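Local coordinates for protein Methylcobalamin\: coenzyme M methyltransferase (Methanosarcina mazei, PDB 4AY7) that catalyses transfer of a methyl group from a methylated corrinoid to coenzyme M in methanogenesis, using a zinc ion held at one end of a TIM barrel, at residues V244-G249 and P323-A328; I207-P212 and Q233-S238; A214-M219 and N252-D257; P295-L298 and D304-K307. All coordinates share one frame; numbering follows the deposited sequence.

Interaction 1: V244-G249 and P323-A328; sequences VLHICG and PGCGIA. With ZN (zinc ion), chain C.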
# COMPACT_ATOMS: atom_id res chain seq x y z
N VAL A 244 -6.67 -0.22 -4.14
CA VAL A 244 -5.81 -1.38 -4.28
C VAL A 244 -5.59 -1.99 -2.89
O VAL A 244 -5.32 -1.28 -1.91
CB VAL A 244 -4.44 -1.01 -4.94
CG1 VAL A 244 -3.49 -2.19 -5.01
CG2 VAL A 244 -4.63 -0.52 -6.37
N LEU A 245 -5.68 -3.30 -2.79
CA LEU A 245 -5.47 -4.02 -1.55
C LEU A 245 -4.18 -4.83 -1.67
O LEU A 245 -4.04 -5.68 -2.55
CB LEU A 245 -6.64 -4.96 -1.29
CG LEU A 245 -6.46 -5.96 -0.20
CD1 LEU A 245 -6.43 -5.15 1.11
CD2 LEU A 245 -7.66 -6.89 -0.15
N HIS A 246 -3.28 -4.59 -0.73
CA HIS A 246 -2.04 -5.33 -0.66
C HIS A 246 -2.00 -6.15 0.60
O HIS A 246 -2.06 -5.55 1.71
CB HIS A 246 -0.88 -4.38 -0.74
CG HIS A 246 0.43 -5.07 -0.50
ND1 HIS A 246 1.12 -5.65 -1.46
CD2 HIS A 246 1.14 -5.32 0.68
CE1 HIS A 246 2.18 -6.31 -0.96
NE2 HIS A 246 2.24 -6.05 0.33
N ILE A 247 -1.87 -7.47 0.51
CA ILE A 247 -1.79 -8.30 1.73
C ILE A 247 -0.56 -9.14 1.55
O ILE A 247 -0.44 -9.85 0.54
CB ILE A 247 -3.03 -9.18 2.01
CG1 ILE A 247 -4.27 -8.33 2.32
CG2 ILE A 247 -2.81 -10.16 3.20
CD1 ILE A 247 -5.55 -9.18 2.58
N CYS A 248 0.40 -8.94 2.45
CA CYS A 248 1.71 -9.55 2.31
C CYS A 248 1.52 -11.03 2.59
O CYS A 248 0.61 -11.42 3.31
CB CYS A 248 2.68 -9.07 3.44
SG CYS A 248 2.67 -7.32 3.82
N GLY A 249 2.47 -11.83 2.15
CA GLY A 249 2.54 -13.20 2.64
C GLY A 249 1.91 -14.20 1.67
O GLY A 249 1.58 -13.85 0.54
N PRO A 323 6.80 -3.67 -7.74
CA PRO A 323 7.39 -4.51 -6.72
C PRO A 323 6.29 -5.34 -6.03
O PRO A 323 5.16 -4.87 -5.85
CB PRO A 323 8.02 -3.50 -5.76
CG PRO A 323 8.26 -2.29 -6.62
CD PRO A 323 7.09 -2.24 -7.53
N GLY A 324 6.63 -6.52 -5.54
CA GLY A 324 5.70 -7.30 -4.81
C GLY A 324 5.35 -6.77 -3.43
O GLY A 324 4.29 -7.01 -2.94
N CYS A 325 6.27 -6.07 -2.77
CA CYS A 325 6.05 -5.57 -1.42
C CYS A 325 6.70 -4.19 -1.40
O CYS A 325 7.12 -3.69 -2.44
CB CYS A 325 6.63 -6.52 -0.35
SG CYS A 325 5.93 -6.06 1.25
N GLY A 326 6.74 -3.53 -0.24
CA GLY A 326 7.49 -2.26 -0.17
C GLY A 326 8.94 -2.48 -0.67
O GLY A 326 9.53 -3.56 -0.50
N ILE A 327 9.49 -1.47 -1.32
CA ILE A 327 10.87 -1.53 -1.78
C ILE A 327 11.77 -1.55 -0.56
O ILE A 327 11.58 -0.73 0.41
CB ILE A 327 11.15 -0.32 -2.67
CG1 ILE A 327 10.14 -0.30 -3.84
CG2 ILE A 327 12.60 -0.32 -3.18
CD1 ILE A 327 10.40 0.76 -4.94
N ALA A 328 12.71 -2.47 -0.50
CA ALA A 328 13.66 -2.43 0.62
C ALA A 328 14.47 -1.09 0.55
O ALA A 328 14.86 -0.64 -0.54
CB ALA A 328 14.63 -3.63 0.58
ZN ZN C . 3.68 -7.14 1.64
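His246, Cys248 and Cys325 meet on one zinc ion, the metal site of this TIM barrel: strand 242-246 supplies the histidine, the residues just beyond it the first cysteine, and the loop after strand 320-323 the second.

Metal bonds make up most of the contact. Zinc is held by His246 NE2 at 2.2 Å, Cys248 SG at 2.4 Å and Cys325 SG at 2.5 Å. The two sulfurs, Cys248 SG and Cys325 SG, open to 123° at zinc, while each makes a smaller angle with His246 NE2, so the three ligands occupy corners of a distorted tetrahedron. The remaining corner is probably where the coenzyme M thiol binds, as in related methyltransferases; Gln38 and Gln103, residues of the coenzyme M site, lie about 8 Å by side chain from Cys325. With its SG anti to the backbone N (chi1 -165°), Cys325 extends to the metal from the far loop.

A hydrogen bond steadies the imidazole. Its ND1 is bonded to Ser267 OG, a second-shell partner that limits rotation of the ring and is consistent with NE2 being left to coordinate.

Sulfur and carbon contacts complete the site. Cys325 SG sits obliquely to the His246 ring, 3.8 Å from its NE2, while at the ring edge, near its plane, His246 CE1 comes within 3.0 Å of Gly324 O.

Interaction 2: I207-P212 and Q233-S238; sequences IAIADP and QKFASS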
# COMPACT_ATOMS: atom_id res chain seq x y z
N ILE A 207 -5.96 4.89 -3.76
CA ILE A 207 -5.62 4.64 -2.36
C ILE A 207 -5.24 3.19 -2.38
O ILE A 207 -6.07 2.39 -2.77
CB ILE A 207 -6.76 4.91 -1.31
CG1 ILE A 207 -7.23 6.35 -1.49
CG2 ILE A 207 -6.25 4.57 0.09
CD1 ILE A 207 -6.12 7.41 -1.19
N ALA A 208 -4.02 2.89 -1.93
CA ALA A 208 -3.51 1.57 -1.73
C ALA A 208 -3.32 1.20 -0.27
O ALA A 208 -2.50 1.83 0.48
CB ALA A 208 -2.18 1.45 -2.45
N ILE A 209 -4.08 0.22 0.21
CA ILE A 209 -3.94 -0.14 1.58
C ILE A 209 -3.09 -1.37 1.72
O ILE A 209 -3.15 -2.30 0.92
CB ILE A 209 -5.28 -0.31 2.29
CG1 ILE A 209 -6.01 -1.56 1.86
CG2 ILE A 209 -6.15 0.97 2.13
CD1 ILE A 209 -7.34 -1.79 2.57
N ALA A 210 -2.29 -1.39 2.76
CA ALA A 210 -1.46 -2.52 3.06
C ALA A 210 -1.99 -3.10 4.34
O ALA A 210 -2.04 -2.41 5.36
CB ALA A 210 0.01 -2.11 3.16
N ASP A 211 -2.41 -4.35 4.33
CA ASP A 211 -3.03 -4.89 5.46
C ASP A 211 -2.41 -6.21 5.88
O ASP A 211 -3.03 -7.24 5.80
CB ASP A 211 -4.55 -5.05 5.19
CG ASP A 211 -5.43 -4.70 6.43
OD1 ASP A 211 -4.88 -4.80 7.55
OD2 ASP A 211 -6.67 -4.39 6.29
N PRO A 212 -1.19 -6.17 6.38
CA PRO A 212 -0.51 -7.42 6.70
C PRO A 212 -1.17 -8.31 7.74
O PRO A 212 -0.99 -9.50 7.68
CB PRO A 212 0.85 -6.94 7.17
CG PRO A 212 0.63 -5.54 7.64
CD PRO A 212 -0.28 -5.04 6.54
N GLN A 233 -14.59 -4.92 2.22
CA GLN A 233 -15.70 -4.53 1.34
C GLN A 233 -16.28 -3.16 1.66
O GLN A 233 -16.51 -2.35 0.74
CB GLN A 233 -16.83 -5.55 1.40
CG GLN A 233 -16.44 -6.80 0.66
CD GLN A 233 -17.41 -7.97 0.85
OE1 GLN A 233 -18.03 -8.12 1.89
NE2 GLN A 233 -17.50 -8.82 -0.15
N LYS A 234 -16.45 -2.86 2.95
CA LYS A 234 -17.01 -1.57 3.34
C LYS A 234 -16.04 -0.46 3.02
O LYS A 234 -16.45 0.64 2.57
CB LYS A 234 -17.36 -1.54 4.79
CG LYS A 234 -18.07 -0.28 5.23
CD LYS A 234 -18.28 -0.36 6.74
CE LYS A 234 -19.14 0.79 7.27
NZ LYS A 234 -20.35 0.93 6.40
N PHE A 235 -14.74 -0.71 3.27
CA PHE A 235 -13.76 0.29 2.89
C PHE A 235 -13.79 0.62 1.40
O PHE A 235 -13.85 1.81 1.01
CB PHE A 235 -12.36 -0.24 3.26
CG PHE A 235 -11.25 0.71 2.93
CD1 PHE A 235 -10.64 0.67 1.71
CD2 PHE A 235 -10.81 1.64 3.89
CE1 PHE A 235 -9.59 1.52 1.40
CE2 PHE A 235 -9.79 2.52 3.59
CZ PHE A 235 -9.19 2.47 2.31
N ALA A 236 -13.71 -0.42 0.57
CA ALA A 236 -13.58 -0.24 -0.89
C ALA A 236 -14.82 0.44 -1.38
O ALA A 236 -14.75 1.36 -2.20
CB ALA A 236 -13.44 -1.55 -1.60
N SER A 237 -15.96 0.09 -0.80
CA SER A 237 -17.19 0.73 -1.28
C SER A 237 -17.38 2.18 -0.84
O SER A 237 -18.16 2.92 -1.45
CB SER A 237 -18.40 -0.14 -0.98
OG SER A 237 -18.70 -0.07 0.40
N SER A 238 -16.75 2.58 0.26
CA SER A 238 -16.97 3.90 0.83
C SER A 238 -15.93 4.96 0.44
O SER A 238 -16.10 6.16 0.73
CB SER A 238 -16.97 3.75 2.33
OG SER A 238 -17.91 2.74 2.78
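Ile207 and Ile209 of strand 206-210 receive the ring of Phe235 from helix 221-238, within a beta-alpha-beta crossover of the TIM barrel (strand 206-210, helix 221-238, strand 242-246). The contact lies in the buried layer between the strand wall and its covering helix.

Apolar contacts alone join the two segments. Phe235 holds CG anti to its backbone N (chi1 -180°), sending the ring from the helix toward the strand. There its CZ meets Ile209 CG2 at 3.4 Å and its CE1 the same methyl at 3.6 Å. The other branch of Ile209 places CD1 over one face of the ring, 4.1 Å above its plane and offset toward the rim, as the two side chains run antiparallel alongside one another. Ile207 adds its CG2 at the ring edge, 4.2 Å from Phe235 CZ. Met154 of strand 150-155 and Phe263 also touch the phenylalanine and Ile209, making the layer apolar beyond the pair.

Within the helix, near its last turn, Ser237 N donates to Gln233 O, and Ser238 OG gives its proton to Lys234 O at 2.6 Å, tilted 24° from the carbonyl plane.

Interaction 3: A214-M219 and N252-D257; sequences ASPDLM and NPILSD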
# COMPACT_ATOMS: atom_id res chain seq x y z
N ALA A 214 -4.17 -9.14 7.97
CA ALA A 214 -5.18 -9.97 7.30
C ALA A 214 -4.57 -11.21 6.61
O ALA A 214 -5.31 -12.08 6.13
CB ALA A 214 -5.98 -9.09 6.33
N SER A 215 -3.25 -11.29 6.58
CA SER A 215 -2.52 -12.41 5.99
C SER A 215 -2.81 -13.73 6.67
O SER A 215 -2.96 -13.77 7.87
CB SER A 215 -1.03 -12.12 6.02
OG SER A 215 -0.27 -13.20 5.50
N PRO A 216 -2.97 -14.82 5.90
CA PRO A 216 -3.07 -16.14 6.48
C PRO A 216 -1.86 -16.44 7.36
O PRO A 216 -1.90 -17.35 8.17
CB PRO A 216 -3.09 -17.06 5.24
CG PRO A 216 -3.75 -16.20 4.21
CD PRO A 216 -3.03 -14.89 4.43
N ASP A 217 -0.75 -15.72 7.20
CA ASP A 217 0.37 -15.94 8.08
C ASP A 217 0.03 -15.53 9.52
O ASP A 217 0.67 -16.04 10.43
CB ASP A 217 1.60 -15.16 7.64
CG ASP A 217 2.15 -15.63 6.30
OD1 ASP A 217 2.17 -16.85 6.09
OD2 ASP A 217 2.57 -14.79 5.46
N LEU A 218 -0.95 -14.62 9.71
CA LEU A 218 -1.31 -14.06 11.04
C LEU A 218 -2.76 -14.41 11.44
O LEU A 218 -2.99 -14.70 12.60
CB LEU A 218 -1.12 -12.54 11.05
CG LEU A 218 0.36 -12.09 10.90
CD1 LEU A 218 0.62 -10.64 10.47
CD2 LEU A 218 1.07 -12.42 12.19
N MET A 219 -3.72 -14.33 10.50
CA MET A 219 -5.14 -14.67 10.79
C MET A 219 -5.60 -15.81 9.87
O MET A 219 -5.31 -15.77 8.68
CB MET A 219 -6.05 -13.44 10.54
CG MET A 219 -5.81 -12.27 11.47
SD MET A 219 -6.40 -12.53 13.17
CE MET A 219 -8.16 -12.86 12.88
N ASN A 252 -2.49 -17.19 -1.03
CA ASN A 252 -3.33 -18.03 -1.90
C ASN A 252 -4.64 -18.55 -1.25
O ASN A 252 -5.67 -18.65 -1.94
CB ASN A 252 -2.58 -19.19 -2.50
CG ASN A 252 -1.70 -18.75 -3.66
OD1 ASN A 252 -2.02 -17.80 -4.35
ND2 ASN A 252 -0.54 -19.34 -3.77
N PRO A 253 -4.61 -18.86 0.07
CA PRO A 253 -5.85 -19.45 0.66
C PRO A 253 -7.00 -18.45 0.82
O PRO A 253 -8.13 -18.87 1.00
CB PRO A 253 -5.39 -20.00 1.99
CG PRO A 253 -3.88 -20.11 1.89
CD PRO A 253 -3.42 -19.08 0.91
N ILE A 254 -6.73 -17.18 0.54
CA ILE A 254 -7.71 -16.14 0.55
C ILE A 254 -7.72 -15.26 -0.66
O ILE A 254 -8.52 -14.33 -0.72
CB ILE A 254 -7.51 -15.16 1.79
CG1 ILE A 254 -6.16 -14.39 1.77
CG2 ILE A 254 -7.76 -15.91 3.12
CD1 ILE A 254 -6.10 -13.23 2.78
N LEU A 255 -6.84 -15.54 -1.64
CA LEU A 255 -6.78 -14.75 -2.86
C LEU A 255 -8.13 -14.58 -3.52
O LEU A 255 -8.47 -13.48 -3.92
CB LEU A 255 -5.76 -15.37 -3.83
CG LEU A 255 -5.38 -14.49 -5.01
CD1 LEU A 255 -4.91 -13.10 -4.52
CD2 LEU A 255 -4.28 -15.20 -5.83
N SER A 256 -8.89 -15.67 -3.67
CA SER A 256 -10.22 -15.59 -4.30
C SER A 256 -11.21 -14.72 -3.47
O SER A 256 -11.93 -13.92 -4.01
CB SER A 256 -10.80 -17.00 -4.58
OG SER A 256 -12.00 -16.91 -5.30
N ASP A 257 -11.06 -14.76 -2.15
CA ASP A 257 -11.86 -13.93 -1.22
C ASP A 257 -11.43 -12.48 -1.31
O ASP A 257 -12.29 -11.62 -1.31
CB ASP A 257 -11.72 -14.45 0.20
CG ASP A 257 -12.18 -15.87 0.35
OD1 ASP A 257 -13.38 -16.07 0.11
OD2 ASP A 257 -11.37 -16.78 0.70
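Pro216 and Ile254 point at each other across the contact. The proline ring presents its CG and CD, the isoleucine its longer branch: Pro216 CG lies 3.9 Å from Ile254 CG1, and Pro216 CD is 3.9 Å from Ile254 CD1. With chi1 of Ile254 at 64°, CG1 stands over the backbone, flanked by N and C, and the extended chain carries CD1 past the ring to Ala214 O at 3.6 Å. The shorter branch leans on the same ring, Ile254 CG2 lying 4.2 Å from Pro216 CG. Pro253 adds a looser contact, its CD 4.4 Å from Pro216 CG.

In the TIM barrel this joins two neighbouring beta-alpha connections: residues 214-219 lie between strand 206-210 and helix 221-238, and helix 252-259 follows strand 242-246. Ile247, next to the zinc ligands, touches both Ala214 and Ile254, while Pro221 and Phe224 of helix 221-238 cover Ile254 further. Cut back to an alanine, Ile254 would probably leave the Pro216 ring without its main apolar partner across the contact and open a gap beside Ala214 O.

The turn that carries Pro216 is held by bonds of its own loop. Ser215 OG accepts from Asp217 N at 3.1 Å, with an N-H...O angle of 160°, an ST turn that brackets Pro216. The same hydroxyl is bonded to Cys248 O. Ser215 O takes two donors, Leu218 N at 2.9 Å and Met219 N at 2.8 Å.

Interaction 4: P295-L298 and D304-K307; sequences PFTL and DKIK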
# COMPACT_ATOMS: atom_id res chain seq x y z
N PRO A 295 12.54 -8.40 -1.54
CA PRO A 295 13.74 -8.85 -0.83
C PRO A 295 14.70 -9.70 -1.65
O PRO A 295 15.92 -9.64 -1.38
CB PRO A 295 13.15 -9.64 0.38
CG PRO A 295 11.85 -10.19 -0.15
CD PRO A 295 11.30 -9.06 -1.02
N PHE A 296 14.22 -10.51 -2.61
CA PHE A 296 15.11 -11.42 -3.32
C PHE A 296 15.41 -11.09 -4.78
O PHE A 296 16.22 -11.76 -5.46
CB PHE A 296 14.73 -12.87 -3.06
CG PHE A 296 14.54 -13.17 -1.59
CD1 PHE A 296 15.62 -13.05 -0.70
CD2 PHE A 296 13.29 -13.48 -1.07
CE1 PHE A 296 15.46 -13.30 0.66
CE2 PHE A 296 13.11 -13.72 0.30
CZ PHE A 296 14.20 -13.62 1.17
N THR A 297 14.84 -10.03 -5.29
CA THR A 297 15.18 -9.67 -6.63
C THR A 297 15.50 -8.20 -6.75
O THR A 297 16.59 -7.80 -7.24
CB THR A 297 14.05 -10.09 -7.61
OG1 THR A 297 13.80 -11.51 -7.48
CG2 THR A 297 14.35 -9.69 -9.03
N LEU A 298 14.59 -7.39 -6.29
CA LEU A 298 14.78 -5.98 -6.51
C LEU A 298 15.96 -5.44 -5.65
O LEU A 298 16.73 -4.59 -6.11
CB LEU A 298 13.43 -5.33 -6.26
CG LEU A 298 12.96 -4.05 -6.94
CD1 LEU A 298 13.08 -3.94 -8.43
CD2 LEU A 298 11.50 -3.92 -6.48
N ASP A 304 19.69 -7.78 -14.64
CA ASP A 304 19.14 -8.71 -15.61
C ASP A 304 18.19 -9.72 -15.03
O ASP A 304 17.32 -10.22 -15.77
CB ASP A 304 20.25 -9.45 -16.38
CG ASP A 304 20.98 -8.53 -17.34
OD1 ASP A 304 20.44 -7.43 -17.62
OD2 ASP A 304 22.09 -8.90 -17.81
N LYS A 305 18.33 -10.00 -13.72
CA LYS A 305 17.38 -10.86 -13.03
C LYS A 305 16.05 -10.15 -12.79
O LYS A 305 14.95 -10.73 -12.93
CB LYS A 305 18.00 -11.39 -11.80
CG LYS A 305 17.22 -12.42 -11.00
CD LYS A 305 17.68 -12.34 -9.53
CE LYS A 305 16.81 -13.20 -8.56
NZ LYS A 305 17.65 -14.30 -8.03
N ILE A 306 16.12 -8.86 -12.45
CA ILE A 306 14.94 -8.00 -12.30
C ILE A 306 14.21 -7.95 -13.66
O ILE A 306 12.99 -8.16 -13.69
CB ILE A 306 15.29 -6.62 -11.79
CG1 ILE A 306 15.92 -6.74 -10.40
CG2 ILE A 306 14.14 -5.60 -11.86
CD1 ILE A 306 16.70 -5.47 -9.94
N LYS A 307 14.93 -7.73 -14.75
CA LYS A 307 14.27 -7.62 -16.08
C LYS A 307 13.63 -8.94 -16.50
O LYS A 307 12.50 -8.94 -16.96
CB LYS A 307 15.17 -7.07 -17.18
CG LYS A 307 15.67 -5.66 -16.89
CD LYS A 307 16.07 -4.88 -18.15
CE LYS A 307 17.31 -5.40 -18.78
NZ LYS A 307 17.79 -4.65 -20.02
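Ile306 reaches from helix 303-315 to Thr297 and Leu298 of helix 294-298, and its two branches divide the work. From CB, one branch runs along CG1 to CD1. Ile306 CG1, anti to the carbonyl carbon and beside the backbone N (chi1 -62°), lies 3.4 Å from Thr297 O and 3.6 Å from Thr297 CG2, the isoleucine lying alongside the threonine and pointing the other way. At the tip, Ile306 CD1 is 3.6 Å from Thr297 O and 3.9 Å from Leu298 O, a carbonyl whose hydrogen-bond donor is Asn335 ND2. The other branch, Ile306 CG2, meets Leu298 CD1 at 4.0 Å, where the side chains cross at about a right angle. Without the branches of Ile306, as in an alanine, a gap is likely to open beside Thr297 O, and Leu298 CD1 would be left without its partner Ile306 CG2.

Lys305 works beside it through its aliphatic part: its CE rests 3.5 Å from Phe296 O and 3.6 Å from Thr297 OG1. That hydroxyl has its polar partner in Glu309 OE1, one turn further along the same helix as the lysine.

Helix 333-346 backs the contact, with Leu339 on Leu298 and Ala338 on Ile306. A short helix with a pi-type turn, bent back against the longer helix that follows it, here forms the beta-alpha connection after strand 287-292 of the TIM barrel.

In the fold
All four contacts belong to one TIM barrel. Interactions 2 and 3 lie around neighbouring strands 206-210 and 242-246 of its parallel sheet, interaction 4 after strand 287-292, and interaction 1 spans from strand 242-246 to the loop after strand 320-323. Centres of interactions 1 and 2 are about 14 Å apart, as are those of 1 and 3, which touch through Ile247 and Cys248. Along the chain, interaction 2 closes before interaction 1 opens, interaction 3 alternates with both, and interaction 4 falls between the halves of interaction 1. Interactions 2 and 4, about 28 Å apart by centres, do not touch; interaction 1 touches both, through strand 242-246 and Cys248, and through Pro323 against Leu298, joining the middle of the sheet to its last strand.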